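Local atomic coordinates of putative acetyl transferase (Pyrococcus furiosus, PDB entry 1VKC), a protein that probably transfers acyl groups, most likely acetyl, as a member of the GNAT family of acetyltransferases. Residues Y19-I23 and H61-L67. Sequence-based numbering, arbitrary orientation.
Sequences YIEEI and HKFFVAL
The phenol ring of Tyr19 lies over the isobutyl end of Leu67, whose CD2 sits 3.9 Å from the ring centroid in a CH-pi contact over one face, 27° off the normal. Leu67 CD1 reaches further out along the same ring, to 3.3 Å from Tyr19 OH, and that hydroxyl also makes a weak hydrogen bond to Ser71 O. Nearer the backbone, Tyr19 CD2 meets Val65 CG2 at 4.0 Å, the two side chains crossing at about a right angle. With CG anti to its carbonyl carbon (chi1 -75°), the tyrosine extends its ring along the strand from Val65 to Leu67. A serine in place of Tyr19 would probably leave both Leu67 methyls without their aromatic cover and Ser71 O without its weak partner.

One helical turn on, Ile23 inserts CD1 between two strand residues, 3.7 Å from Phe63 CD1 and equally close to Val65 CG1. Ile20 CG1 approaches the same side of the phenyl ring, 3.8 Å from Phe63 CE2, and makes an off-centre CH-pi contact with it. The turn is closed by the backbone bond from Ile23 N to Tyr19 O (2.9 Å), with Tyr19 at the N-cap position.

This apolar seam seats the start of helix 20-31 on one face of the GNAT sheet. Strand 60-68 runs antiparallel between strands 11-15 and 73-83, where Trp78 stacks on Phe63; helix 41-57 adds Phe52 against Ile20 and Leu56 against Phe63, while Phe64 points away from helix 20-31 and packs on Lys115 of helix 108-122.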
loop_
_atom_site.group_PDB
_atom_site.type_symbol
_atom_site.label_atom_id
_atom_site.label_comp_id
_atom_site.label_asym_id
_atom_site.label_seq_id
_atom_site.Cartn_x
_atom_site.Cartn_y
_atom_site.Cartn_z
ATOM N N TYR A 19 13.475 -4.013 -14.323
ATOM C CA TYR A 19 12.256 -3.937 -13.493
ATOM C C TYR A 19 12.437 -3.140 -12.201
ATOM O O TYR A 19 11.588 -3.218 -11.316
ATOM C CB TYR A 19 11.793 -5.360 -13.128
ATOM C CG TYR A 19 11.139 -6.119 -14.258
ATOM C CD1 TYR A 19 9.751 -6.106 -14.412
ATOM C CD2 TYR A 19 11.905 -6.854 -15.180
ATOM C CE1 TYR A 19 9.130 -6.802 -15.451
ATOM C CE2 TYR A 19 11.294 -7.560 -16.226
ATOM C CZ TYR A 19 9.901 -7.529 -16.352
ATOM O OH TYR A 19 9.268 -8.216 -17.369
ATOM N N ILE A 20 13.517 -2.369 -12.082
ATOM C CA ILE A 20 13.812 -1.669 -10.809
ATOM C C ILE A 20 12.668 -0.719 -10.394
ATOM O O ILE A 20 12.265 -0.694 -9.236
ATOM C CB ILE A 20 15.180 -0.916 -10.852
ATOM C CG1 ILE A 20 16.338 -1.908 -10.908
ATOM C CG2 ILE A 20 15.356 -0.052 -9.606
ATOM C CD1 ILE A 20 17.615 -1.310 -11.475
ATOM N N GLU A 21 12.111 0.012 -11.338
ATOM C CA GLU A 21 11.020 0.933 -11.005
ATOM C C GLU A 21 9.816 0.165 -10.427
ATOM O O GLU A 21 9.237 0.577 -9.418
ATOM C CB GLU A 21 10.604 1.755 -12.229
ATOM N N GLU A 22 9.462 -0.959 -11.049
ATOM C CA GLU A 22 8.320 -1.780 -10.576
ATOM C C GLU A 22 8.606 -2.427 -9.226
ATOM O O GLU A 22 7.726 -2.505 -8.375
ATOM C CB GLU A 22 7.945 -2.841 -11.606
ATOM C CG GLU A 22 7.231 -2.261 -12.808
ATOM C CD GLU A 22 7.024 -3.278 -13.906
ATOM O OE1 GLU A 22 6.832 -4.484 -13.591
ATOM O OE2 GLU A 22 7.032 -2.870 -15.096
ATOM N N ILE A 23 9.853 -2.867 -9.035
ATOM C CA ILE A 23 10.311 -3.397 -7.744
ATOM C C ILE A 23 10.182 -2.328 -6.663
ATOM O O ILE A 23 9.632 -2.566 -5.599
ATOM C CB ILE A 23 11.785 -3.861 -7.859
ATOM C CG1 ILE A 23 11.894 -5.064 -8.810
ATOM C CG2 ILE A 23 12.351 -4.207 -6.473
ATOM C CD1 ILE A 23 13.329 -5.390 -9.231
ATOM N N HIS A 61 25.073 -4.022 -6.825
ATOM C CA HIS A 61 23.706 -4.532 -6.620
ATOM C C HIS A 61 23.292 -5.527 -7.707
ATOM O O HIS A 61 23.723 -5.425 -8.862
ATOM C CB HIS A 61 22.703 -3.367 -6.554
ATOM C CG HIS A 61 22.406 -2.738 -7.887
ATOM N ND1 HIS A 61 22.936 -1.526 -8.277
ATOM C CD2 HIS A 61 21.629 -3.156 -8.917
ATOM C CE1 HIS A 61 22.500 -1.224 -9.489
ATOM N NE2 HIS A 61 21.712 -2.200 -9.902
ATOM N N LYS A 62 22.457 -6.489 -7.334
ATOM C CA LYS A 62 21.888 -7.452 -8.268
ATOM C C LYS A 62 20.440 -7.697 -7.907
ATOM O O LYS A 62 20.109 -7.890 -6.748
ATOM C CB LYS A 62 22.651 -8.777 -8.201
ATOM C CG LYS A 62 22.119 -9.884 -9.074
ATOM C CD LYS A 62 22.383 -9.625 -10.540
ATOM C CE LYS A 62 21.907 -10.778 -11.389
ATOM N NZ LYS A 62 22.182 -10.537 -12.840
ATOM N N PHE A 63 19.583 -7.670 -8.907
ATOM C CA PHE A 63 18.190 -8.004 -8.741
ATOM C C PHE A 63 17.873 -9.219 -9.562
ATOM O O PHE A 63 18.312 -9.329 -10.711
ATOM C CB PHE A 63 17.320 -6.863 -9.239
ATOM C CG PHE A 63 17.378 -5.630 -8.408
ATOM C CD1 PHE A 63 16.495 -5.445 -7.354
ATOM C CD2 PHE A 63 18.252 -4.605 -8.731
ATOM C CE1 PHE A 63 16.521 -4.293 -6.603
ATOM C CE2 PHE A 63 18.282 -3.446 -7.984
ATOM C CZ PHE A 63 17.405 -3.285 -6.915
ATOM N N PHE A 64 17.104 -10.146 -8.983
ATOM C CA PHE A 64 16.408 -11.182 -9.767
ATOM C C PHE A 64 14.908 -10.970 -9.629
ATOM O O PHE A 64 14.431 -10.615 -8.551
ATOM C CB PHE A 64 16.752 -12.582 -9.299
ATOM C CG PHE A 64 18.159 -12.992 -9.597
ATOM C CD1 PHE A 64 18.519 -13.419 -10.880
ATOM C CD2 PHE A 64 19.129 -12.961 -8.607
ATOM C CE1 PHE A 64 19.840 -13.825 -11.164
ATOM C CE2 PHE A 64 20.446 -13.353 -8.886
ATOM C CZ PHE A 64 20.788 -13.796 -10.176
ATOM N N VAL A 65 14.167 -11.215 -10.704
ATOM C CA VAL A 65 12.720 -11.158 -10.643
ATOM C C VAL A 65 12.090 -12.463 -11.093
ATOM O O VAL A 65 12.654 -13.184 -11.927
ATOM C CB VAL A 65 12.149 -9.967 -11.474
ATOM C CG1 VAL A 65 12.587 -8.641 -10.867
ATOM C CG2 VAL A 65 12.565 -10.054 -12.942
ATOM N N ALA A 66 10.922 -12.761 -10.527
ATOM C CA ALA A 66 10.083 -13.867 -10.957
ATOM C C ALA A 66 8.990 -13.252 -11.823
ATOM O O ALA A 66 8.301 -12.326 -11.386
ATOM C CB ALA A 66 9.470 -14.569 -9.766
ATOM N N LEU A 67 8.852 -13.750 -13.050
ATOM C CA LEU A 67 7.903 -13.181 -14.027
ATOM C C LEU A 67 6.941 -14.257 -14.475
ATOM O O LEU A 67 7.373 -15.347 -14.816
ATOM C CB LEU A 67 8.655 -12.649 -15.244
ATOM C CG LEU A 67 9.658 -11.517 -15.029
ATOM C CD1 LEU A 67 10.291 -11.133 -16.348
ATOM C CD2 LEU A 67 9.006 -10.308 -14.374
#